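Local atomic coordinates of VC0179-like protein (Escherichia coli, PDB entry 4XJ6), a protein that probably joins GTP and ATP into cyclic GMP-AMP as a magnesium-binding nucleotidyltransferase, a bacterial homologue of cyclic GMP-AMP synthase. Residues A[77-88]-A[150-161]; A[285-295]-A[362-370]. All coordinates share one frame; numbering follows the deposited sequence.

In the fold
The two contacts lie on opposite sides of the chain's centre, about 38 Å apart between centres. They share no helix. Contact 1 packs helix 79-90 against helix 149-166, whose other side faces strand 188-198 of the nucleotidyltransferase sheet. Contact 2 joins the end of helix 274-289 and the loop after it to helix 357-377, in the C-terminal helical region. Both are partly buried. Contact 1 is a leucine interface with one weak salt bridge at its end. Contact 2 is built on two tryptophans and a proline, with a water as its polar link. Only contact 2 holds a residue of the nucleotide pocket, R286.

Contact 1 of 2, residues A[77-88]-A[150-161]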
loop_
_atom_site.group_PDB
_atom_site.type_symbol
_atom_site.label_atom_id
_atom_site.label_comp_id
_atom_site.label_asym_id
_atom_site.label_seq_id
_atom_site.Cartn_x
_atom_site.Cartn_y
_atom_site.Cartn_z
ATOM N N LEU A 77 20.372 13.486 -6.067
ATOM C CA LEU A 77 20.378 13.541 -4.611
ATOM C C LEU A 77 20.984 14.870 -4.167
ATOM O O LEU A 77 21.673 15.530 -4.944
ATOM C CB LEU A 77 21.166 12.372 -4.017
ATOM C CG LEU A 77 20.716 10.934 -4.280
ATOM C CD1 LEU A 77 21.730 9.962 -3.697
ATOM C CD2 LEU A 77 19.342 10.680 -3.690
ATOM N N SER A 78 20.727 15.262 -2.923
ATOM C CA SER A 78 21.368 16.445 -2.355
ATOM C C SER A 78 22.866 16.164 -2.201
ATOM O O SER A 78 23.272 15.003 -2.224
ATOM C CB SER A 78 20.730 16.812 -1.013
ATOM O OG SER A 78 20.902 15.775 -0.066
ATOM N N PRO A 79 23.694 17.218 -2.066
ATOM C CA PRO A 79 25.146 17.025 -1.927
ATOM C C PRO A 79 25.565 16.059 -0.814
ATOM O O PRO A 79 26.445 15.226 -1.040
ATOM C CB PRO A 79 25.651 18.436 -1.623
ATOM C CG PRO A 79 24.688 19.326 -2.332
ATOM C CD PRO A 79 23.346 18.648 -2.199
ATOM N N GLU A 80 24.958 16.168 0.364
ATOM C CA GLU A 80 25.302 15.277 1.467
ATOM C C GLU A 80 24.969 13.833 1.115
ATOM O O GLU A 80 25.719 12.915 1.448
ATOM C CB GLU A 80 24.571 15.694 2.744
ATOM C CG GLU A 80 25.162 15.116 4.025
ATOM C CD GLU A 80 24.832 13.649 4.226
ATOM O OE1 GLU A 80 23.655 13.272 4.045
ATOM O OE2 GLU A 80 25.756 12.874 4.553
ATOM N N GLU A 81 23.842 13.642 0.438
ATOM C CA GLU A 81 23.392 12.311 0.045
ATOM C C GLU A 81 24.302 11.702 -1.016
ATOM O O GLU A 81 24.510 10.490 -1.037
ATOM C CB GLU A 81 21.947 12.365 -0.459
ATOM C CG GLU A 81 20.934 12.657 0.639
ATOM C CD GLU A 81 19.523 12.833 0.112
ATOM O OE1 GLU A 81 19.372 13.269 -1.049
ATOM O OE2 GLU A 81 18.565 12.535 0.858
ATOM N N ARG A 82 24.841 12.543 -1.893
ATOM C CA ARG A 82 25.783 12.079 -2.906
ATOM C C ARG A 82 27.105 11.686 -2.260
ATOM O O ARG A 82 27.716 10.681 -2.628
ATOM C CB ARG A 82 26.017 13.155 -3.966
ATOM C CG ARG A 82 24.770 13.552 -4.720
ATOM C CD ARG A 82 25.113 14.312 -5.996
ATOM N NE ARG A 82 25.824 15.558 -5.729
ATOM C CZ ARG A 82 25.231 16.736 -5.565
ATOM N NH1 ARG A 82 23.911 16.825 -5.627
ATOM N NH2 ARG A 82 25.955 17.822 -5.334
ATOM N N ALA A 83 27.537 12.488 -1.293
ATOM C CA ALA A 83 28.748 12.203 -0.535
ATOM C C ALA A 83 28.570 10.942 0.305
ATOM O O ALA A 83 29.485 10.128 0.421
ATOM C CB ALA A 83 29.113 13.383 0.354
ATOM N N ASP A 84 27.383 10.786 0.881
ATOM C CA ASP A 84 27.084 9.646 1.738
ATOM C C ASP A 84 27.093 8.345 0.943
ATOM O O ASP A 84 27.713 7.362 1.354
ATOM C CB ASP A 84 25.733 9.834 2.427
ATOM C CG ASP A 84 25.522 8.860 3.567
ATOM O OD1 ASP A 84 26.507 8.228 4.010
ATOM O OD2 ASP A 84 24.370 8.736 4.033
ATOM N N LEU A 85 26.407 8.348 -0.197
ATOM C CA LEU A 85 26.357 7.180 -1.070
ATOM C C LEU A 85 27.742 6.851 -1.611
ATOM O O LEU A 85 28.084 5.684 -1.799
ATOM C CB LEU A 85 25.380 7.411 -2.225
ATOM C CG LEU A 85 25.153 6.202 -3.136
ATOM C CD1 LEU A 85 24.678 5.000 -2.326
ATOM C CD2 LEU A 85 24.164 6.540 -4.244
ATOM N N ALA A 86 28.531 7.892 -1.857
ATOM C CA ALA A 86 29.910 7.725 -2.301
ATOM C C ALA A 86 30.710 6.971 -1.249
ATOM O O ALA A 86 31.440 6.033 -1.566
ATOM C CB ALA A 86 30.549 9.076 -2.592
ATOM N N ARG A 87 30.557 7.384 0.004
ATOM C CA ARG A 87 31.241 6.734 1.116
ATOM C C ARG A 87 30.809 5.280 1.269
ATOM O O ARG A 87 31.649 4.388 1.370
ATOM C CB ARG A 87 30.987 7.490 2.418
ATOM C CG ARG A 87 31.675 8.840 2.491
ATOM C CD ARG A 87 31.631 9.407 3.898
ATOM N NE ARG A 87 30.268 9.686 4.340
ATOM C CZ ARG A 87 29.648 10.846 4.150
ATOM N NH1 ARG A 87 30.269 11.832 3.518
ATOM N NH2 ARG A 87 28.408 11.021 4.586
ATOM N N LEU A 88 29.498 5.055 1.282
ATOM C CA LEU A 88 28.935 3.718 1.453
ATOM C C LEU A 88 29.428 2.734 0.397
ATOM O O LEU A 88 29.792 1.605 0.718
ATOM C CB LEU A 88 27.407 3.780 1.419
ATOM C CG LEU A 88 26.742 4.495 2.593
ATOM C CD1 LEU A 88 25.261 4.702 2.323
ATOM C CD2 LEU A 88 26.955 3.707 3.876
ATOM N N THR A 150 21.026 1.999 4.553
ATOM C CA THR A 150 21.115 3.364 4.044
ATOM C C THR A 150 21.466 3.380 2.560
ATOM O O THR A 150 20.908 4.166 1.789
ATOM C CB THR A 150 22.162 4.181 4.817
ATOM O OG1 THR A 150 21.814 4.213 6.206
ATOM C CG2 THR A 150 22.236 5.605 4.283
ATOM N N LEU A 151 22.391 2.507 2.170
ATOM C CA LEU A 151 22.813 2.389 0.780
ATOM C C LEU A 151 21.623 2.093 -0.125
ATOM O O LEU A 151 21.382 2.804 -1.105
ATOM C CB LEU A 151 23.872 1.291 0.642
ATOM C CG LEU A 151 24.749 1.234 -0.615
ATOM C CD1 LEU A 151 26.029 0.467 -0.317
ATOM C CD2 LEU A 151 24.026 0.599 -1.796
ATOM N N LEU A 152 20.888 1.039 0.214
ATOM C CA LEU A 152 19.740 0.599 -0.573
ATOM C C LEU A 152 18.640 1.650 -0.603
ATOM O O LEU A 152 17.972 1.839 -1.619
ATOM C CB LEU A 152 19.192 -0.714 -0.012
ATOM C CG LEU A 152 20.198 -1.861 0.102
ATOM C CD1 LEU A 152 19.597 -3.020 0.876
ATOM C CD2 LEU A 152 20.624 -2.296 -1.283
ATOM N N LEU A 153 18.456 2.330 0.523
ATOM C CA LEU A 153 17.448 3.379 0.629
ATOM C C LEU A 153 17.812 4.588 -0.224
ATOM O O LEU A 153 16.944 5.214 -0.830
ATOM C CB LEU A 153 17.262 3.802 2.088
ATOM C CG LEU A 153 16.489 2.823 2.973
ATOM C CD1 LEU A 153 16.517 3.279 4.426
ATOM C CD2 LEU A 153 15.056 2.666 2.471
ATOM N N LEU A 154 19.100 4.910 -0.271
ATOM C CA LEU A 154 19.581 6.022 -1.087
ATOM C C LEU A 154 19.479 5.717 -2.577
ATOM O O LEU A 154 19.364 6.627 -3.397
ATOM C CB LEU A 154 21.026 6.370 -0.725
ATOM C CG LEU A 154 21.217 7.202 0.543
ATOM C CD1 LEU A 154 22.694 7.490 0.777
ATOM C CD2 LEU A 154 20.414 8.496 0.463
ATOM N N LEU A 155 19.525 4.435 -2.922
ATOM C CA LEU A 155 19.373 4.016 -4.311
ATOM C C LEU A 155 17.919 4.116 -4.755
ATOM O O LEU A 155 17.632 4.422 -5.912
ATOM C CB LEU A 155 19.885 2.591 -4.508
ATOM C CG LEU A 155 21.387 2.391 -4.306
ATOM C CD1 LEU A 155 21.788 0.981 -4.698
ATOM C CD2 LEU A 155 22.185 3.418 -5.097
ATOM N N VAL A 156 17.005 3.852 -3.829
ATOM C CA VAL A 156 15.585 4.024 -4.092
ATOM C C VAL A 156 15.276 5.507 -4.241
ATOM O O VAL A 156 14.568 5.915 -5.165
ATOM C CB VAL A 156 14.720 3.416 -2.972
ATOM C CG1 VAL A 156 13.273 3.841 -3.130
ATOM C CG2 VAL A 156 14.840 1.900 -2.972
ATOM N N ASP A 157 15.821 6.305 -3.327
ATOM C CA ASP A 157 15.651 7.752 -3.369
ATOM C C ASP A 157 16.197 8.319 -4.671
ATOM O O ASP A 157 15.579 9.184 -5.287
ATOM C CB ASP A 157 16.343 8.413 -2.177
ATOM C CG ASP A 157 15.615 8.171 -0.872
ATOM O OD1 ASP A 157 14.516 7.585 -0.904
ATOM O OD2 ASP A 157 16.140 8.583 0.185
ATOM N N THR A 158 17.354 7.816 -5.089
ATOM C CA THR A 158 17.964 8.223 -6.350
ATOM C C THR A 158 17.014 8.012 -7.523
ATOM O O THR A 158 16.853 8.889 -8.370
ATOM C CB THR A 158 19.269 7.450 -6.616
ATOM O OG1 THR A 158 20.239 7.790 -5.618
ATOM C CG2 THR A 158 19.830 7.801 -7.980
ATOM N N SER A 159 16.380 6.844 -7.558
ATOM C CA SER A 159 15.454 6.504 -8.631
ATOM C C SER A 159 14.262 7.456 -8.695
ATOM O O SER A 159 13.947 7.995 -9.755
ATOM C CB SER A 159 14.959 5.071 -8.463
ATOM O OG SER A 159 14.053 4.726 -9.489
ATOM N N LEU A 160 13.606 7.660 -7.559
ATOM C CA LEU A 160 12.391 8.464 -7.513
ATOM C C LEU A 160 12.677 9.958 -7.665
ATOM O O LEU A 160 11.898 10.682 -8.284
ATOM C CB LEU A 160 11.637 8.199 -6.209
ATOM C CG LEU A 160 11.285 6.729 -5.969
ATOM C CD1 LEU A 160 10.525 6.562 -4.662
ATOM C CD2 LEU A 160 10.492 6.154 -7.142
ATOM N N LYS A 161 13.793 10.415 -7.104
ATOM C CA LYS A 161 14.180 11.818 -7.219
ATOM C C LYS A 161 14.635 12.153 -8.635
ATOM O O LYS A 161 14.506 13.294 -9.083
ATOM C CB LYS A 161 15.282 12.160 -6.219
ATOM C CG LYS A 161 14.786 12.325 -4.792
ATOM C CD LYS A 161 15.934 12.565 -3.826
ATOM C CE LYS A 161 15.662 13.776 -2.948
ATOM N NZ LYS A 161 16.020 13.534 -1.524
#
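T150 starts the contact, where T150 CG2 touches both L88 CD1 and D84 OD2. At L151 the methyl L88 CD1 comes down on the backbone, 3.6 Å from L151 N. L151 CG lies 4.1 Å from L85 CD1, the two side chains crossing at about a right angle, and L151 CD1 packs on L88 CB. L154 is a knob in the hole formed by E81, D84, L85 and L88. With CG anti to the carbonyl carbon (chi1 -79°), its chain carries L154 CD1 into the hole, 4.0 Å from L85 CB. L155 adds a methyl pair, with CD2 3.8 Å from L85 CD2. L85 is the answering knob, among L151, L154, L155 and T158. D157 touches L77 through CB, while its carboxylate pairs with R246. T158 OG1 gives its proton to L154 O at 2.7 Å. That oxygen also takes T158 N-H from the opposite face of its carbonyl plane. L77 CD1 packs on the bonded hydroxyl, 3.3 Å from T158 OG1. K161 runs past L77 to E81, with NZ 3.4 Å from E81 OE1, a weak salt bridge. E81 OE1 also accepts S78 N-H at the N-cap. Apolar interlocking therefore mainly holds the two helices, and the weak ion pair adds to it at one end.

Contact 2 of 2, residues A[285-295]-A[362-370]; sequences WRDAQWEVGGP and IVETMEGLY
W285 and L369 meet face to methyl, and W285 carries much of this contact. Its CB points toward helix 362-370. With CG anti to the backbone N (chi1 163°), the indole extends across to that helix. CD1 meets L369 CD1 at 3.6 Å. L369 CD2 sits over the five-membered ring, 4.2 Å from its centroid and only 4° off the normal, a CH-pi contact. Q289 CG lies against the opposite face, near its rim. NE1 donates to a water 3.0 Å away, and the same water donates to T365 O. This satisfies the N-H of a buried side chain and ties it to the other helix. CZ2 has T365 O at the ring edge and T365 CG2 beside it. At the tip, W285 CH2 lies 3.6 Å from M366 CG.

CH2 also lies at the edge of the W290 ring. W290 is the first residue to leave the helix, and G294 CA packs 3.3 Å above its ring plane. W290 CH2 reaches T365 CG2 at 3.5 Å, and I362 CA lies at the ring edge. P295 then sets CD on I362 CG2 and CG 3.8 Å from M366 CE. R286, in the last turn of helix 274-289, is itself a pocket residue. Its NH2 forms a salt bridge with the terminal phosphate of the bound 3'-deoxy-GTP, and NE hydrogen-bonds to P295 O, which ties the loop to that arginine.

The helix segments cross at 114°. Around them, helix 297-310 packs L300 on P295 and M366, helix 318-335 brings F333 to M366 and A326 to L369, and helix 382-393 lays F393 on W285.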
loop_
_atom_site.group_PDB
_atom_site.type_symbol
_atom_site.label_atom_id
_atom_site.label_comp_id
_atom_site.label_asym_id
_atom_site.label_seq_id
_atom_site.Cartn_x
_atom_site.Cartn_y
_atom_site.Cartn_z
ATOM N N TRP A 285 -15.891 3.816 1.703
ATOM C CA TRP A 285 -16.461 4.563 2.817
ATOM C C TRP A 285 -15.384 5.377 3.521
ATOM O O TRP A 285 -15.607 6.533 3.878
ATOM C CB TRP A 285 -17.145 3.624 3.814
ATOM C CG TRP A 285 -17.382 4.254 5.156
ATOM C CD1 TRP A 285 -18.437 5.043 5.514
ATOM C CD2 TRP A 285 -16.551 4.145 6.320
ATOM N NE1 TRP A 285 -18.314 5.434 6.824
ATOM C CE2 TRP A 285 -17.164 4.896 7.342
ATOM C CE3 TRP A 285 -15.348 3.489 6.595
ATOM C CZ2 TRP A 285 -16.617 5.007 8.619
ATOM C CZ3 TRP A 285 -14.806 3.600 7.864
ATOM C CH2 TRP A 285 -15.439 4.353 8.858
ATOM N N ARG A 286 -14.219 4.766 3.720
ATOM C CA ARG A 286 -13.095 5.446 4.354
ATOM C C ARG A 286 -12.633 6.632 3.515
ATOM O O ARG A 286 -12.369 7.710 4.043
ATOM C CB ARG A 286 -11.932 4.472 4.582
ATOM C CG ARG A 286 -10.665 5.130 5.132
ATOM C CD ARG A 286 -9.588 5.306 4.065
ATOM N NE ARG A 286 -8.695 4.154 3.992
ATOM C CZ ARG A 286 -8.437 3.469 2.883
ATOM N NH1 ARG A 286 -8.998 3.820 1.737
ATOM N NH2 ARG A 286 -7.613 2.434 2.925
ATOM N N ASP A 287 -12.536 6.418 2.206
ATOM C CA ASP A 287 -12.091 7.466 1.292
ATOM C C ASP A 287 -13.091 8.614 1.225
ATOM O O ASP A 287 -12.718 9.758 0.968
ATOM C CB ASP A 287 -11.853 6.896 -0.110
ATOM C CG ASP A 287 -10.686 5.934 -0.156
ATOM O OD1 ASP A 287 -9.908 5.907 0.820
ATOM O OD2 ASP A 287 -10.538 5.209 -1.162
ATOM N N ALA A 288 -14.360 8.303 1.460
ATOM C CA ALA A 288 -15.413 9.309 1.448
ATOM C C ALA A 288 -15.405 10.145 2.726
ATOM O O ALA A 288 -15.603 11.358 2.685
ATOM C CB ALA A 288 -16.766 8.647 1.258
ATOM N N GLN A 289 -15.173 9.492 3.859
ATOM C CA GLN A 289 -15.172 10.180 5.145
ATOM C C GLN A 289 -13.853 10.913 5.390
ATOM O O GLN A 289 -13.827 11.976 6.011
ATOM C CB GLN A 289 -15.442 9.193 6.284
ATOM C CG GLN A 289 -16.705 8.361 6.107
ATOM C CD GLN A 289 -17.931 9.203 5.828
ATOM O OE1 GLN A 289 -18.143 10.244 6.453
ATOM N NE2 GLN A 289 -18.745 8.762 4.877
ATOM N N TRP A 290 -12.760 10.336 4.901
ATOM C CA TRP A 290 -11.441 10.945 5.026
ATOM C C TRP A 290 -10.853 11.295 3.662
ATOM O O TRP A 290 -10.645 10.408 2.833
ATOM C CB TRP A 290 -10.472 10.006 5.754
ATOM C CG TRP A 290 -10.684 9.867 7.240
ATOM C CD1 TRP A 290 -10.115 10.621 8.225
ATOM C CD2 TRP A 290 -11.498 8.889 7.903
ATOM N NE1 TRP A 290 -10.532 10.183 9.456
ATOM C CE2 TRP A 290 -11.379 9.127 9.289
ATOM C CE3 TRP A 290 -12.313 7.847 7.459
ATOM C CZ2 TRP A 290 -12.056 8.351 10.233
ATOM C CZ3 TRP A 290 -12.982 7.080 8.399
ATOM C CH2 TRP A 290 -12.848 7.336 9.770
ATOM N N GLU A 291 -10.581 12.574 3.423
ATOM C CA GLU A 291 -9.783 12.946 2.260
ATOM C C GLU A 291 -8.383 12.389 2.463
ATOM O O GLU A 291 -7.791 11.803 1.558
ATOM C CB GLU A 291 -9.727 14.461 2.057
ATOM C CG GLU A 291 -8.833 14.875 0.893
ATOM C CD GLU A 291 -8.697 16.378 0.747
ATOM O OE1 GLU A 291 -7.977 16.991 1.564
ATOM O OE2 GLU A 291 -9.305 16.944 -0.186
ATOM N N VAL A 292 -7.870 12.575 3.673
ATOM C CA VAL A 292 -6.582 12.022 4.063
ATOM C C VAL A 292 -6.712 11.391 5.448
ATOM O O VAL A 292 -7.487 11.862 6.280
ATOM C CB VAL A 292 -5.472 13.106 4.054
ATOM C CG1 VAL A 292 -5.797 14.222 5.040
ATOM C CG2 VAL A 292 -4.108 12.495 4.348
ATOM N N GLY A 293 -5.980 10.307 5.680
ATOM C CA GLY A 293 -5.997 9.648 6.972
ATOM C C GLY A 293 -7.117 8.636 7.112
ATOM O O GLY A 293 -7.596 8.084 6.121
ATOM N N GLY A 294 -7.539 8.400 8.350
ATOM C CA GLY A 294 -8.531 7.381 8.638
ATOM C C GLY A 294 -7.863 6.040 8.858
ATOM O O GLY A 294 -6.644 5.928 8.740
ATOM N N PRO A 295 -8.657 5.007 9.172
ATOM C CA PRO A 295 -8.101 3.675 9.420
ATOM C C PRO A 295 -7.434 3.091 8.176
ATOM O O PRO A 295 -7.921 3.279 7.054
ATOM C CB PRO A 295 -9.328 2.854 9.809
ATOM C CG PRO A 295 -10.458 3.535 9.130
ATOM C CD PRO A 295 -10.129 5.002 9.210
ATOM N N ILE A 362 -11.859 7.801 14.972
ATOM C CA ILE A 362 -12.089 6.774 13.963
ATOM C C ILE A 362 -13.295 5.903 14.317
ATOM O O ILE A 362 -14.168 5.666 13.481
ATOM C CB ILE A 362 -10.846 5.875 13.790
ATOM C CG1 ILE A 362 -9.679 6.678 13.209
ATOM C CG2 ILE A 362 -11.167 4.691 12.902
ATOM C CD1 ILE A 362 -8.405 5.876 13.058
ATOM N N VAL A 363 -13.340 5.442 15.564
ATOM C CA VAL A 363 -14.402 4.554 16.029
ATOM C C VAL A 363 -15.760 5.254 16.026
ATOM O O VAL A 363 -16.772 4.658 15.653
ATOM C CB VAL A 363 -14.108 4.026 17.447
ATOM C CG1 VAL A 363 -15.207 3.079 17.908
ATOM C CG2 VAL A 363 -12.754 3.327 17.481
ATOM N N GLU A 364 -15.779 6.517 16.435
ATOM C CA GLU A 364 -17.020 7.278 16.471
ATOM C C GLU A 364 -17.507 7.587 15.060
ATOM O O GLU A 364 -18.706 7.751 14.833
ATOM C CB GLU A 364 -16.845 8.566 17.272
ATOM C CG GLU A 364 -16.579 8.330 18.754
ATOM C CD GLU A 364 -16.882 9.548 19.604
ATOM O OE1 GLU A 364 -17.585 10.453 19.111
ATOM O OE2 GLU A 364 -16.420 9.599 20.764
ATOM N N THR A 365 -16.575 7.667 14.114
ATOM C CA THR A 365 -16.938 7.826 12.710
ATOM C C THR A 365 -17.532 6.525 12.187
ATOM O O THR A 365 -18.492 6.529 11.422
ATOM C CB THR A 365 -15.727 8.220 11.837
ATOM O OG1 THR A 365 -15.197 9.475 12.281
ATOM C CG2 THR A 365 -16.142 8.340 10.373
ATOM N N MET A 366 -16.951 5.410 12.621
ATOM C CA MET A 366 -17.430 4.084 12.241
ATOM C C MET A 366 -18.848 3.838 12.739
ATOM O O MET A 366 -19.665 3.239 12.039
ATOM C CB MET A 366 -16.506 2.994 12.784
ATOM C CG MET A 366 -15.154 2.937 12.109
ATOM S SD MET A 366 -14.109 1.634 12.783
ATOM C CE MET A 366 -12.733 1.732 11.648
ATOM N N GLU A 367 -19.132 4.297 13.953
ATOM C CA GLU A 367 -20.450 4.122 14.554
ATOM C C GLU A 367 -21.527 4.851 13.750
ATOM O O GLU A 367 -22.701 4.489 13.796
ATOM C CB GLU A 367 -20.443 4.617 15.999
ATOM C CG GLU A 367 -19.628 3.740 16.945
ATOM C CD GLU A 367 -19.381 4.392 18.291
ATOM O OE1 GLU A 367 -19.506 5.630 18.384
ATOM O OE2 GLU A 367 -19.059 3.666 19.255
ATOM N N GLY A 368 -21.121 5.871 13.002
ATOM C CA GLY A 368 -22.060 6.633 12.200
ATOM C C GLY A 368 -22.556 5.891 10.971
ATOM O O GLY A 368 -23.631 6.190 10.452
ATOM N N LEU A 369 -21.771 4.922 10.508
ATOM C CA LEU A 369 -22.081 4.203 9.275
ATOM C C LEU A 369 -23.388 3.414 9.330
ATOM O O LEU A 369 -24.201 3.497 8.409
ATOM C CB LEU A 369 -20.939 3.252 8.914
ATOM C CG LEU A 369 -21.174 2.408 7.657
ATOM C CD1 LEU A 369 -21.491 3.293 6.454
ATOM C CD2 LEU A 369 -19.982 1.505 7.368
ATOM N N TYR A 370 -23.578 2.642 10.396
ATOM C CA TYR A 370 -24.746 1.774 10.525
ATOM C C TYR A 370 -26.052 2.559 10.454
ATOM O O TYR A 370 -27.046 2.080 9.906
ATOM C CB TYR A 370 -24.678 0.986 11.836
ATOM C CG TYR A 370 -25.765 -0.056 11.993
ATOM C CD1 TYR A 370 -25.959 -1.038 11.030
ATOM C CD2 TYR A 370 -26.583 -0.069 13.113
ATOM C CE1 TYR A 370 -26.947 -1.994 11.171
ATOM C CE2 TYR A 370 -27.571 -1.022 13.267
ATOM C CZ TYR A 370 -27.748 -1.984 12.292
ATOM O OH TYR A 370 -28.734 -2.935 12.437
HETATM O O HOH W 1 -19.944 6.971 8.799
#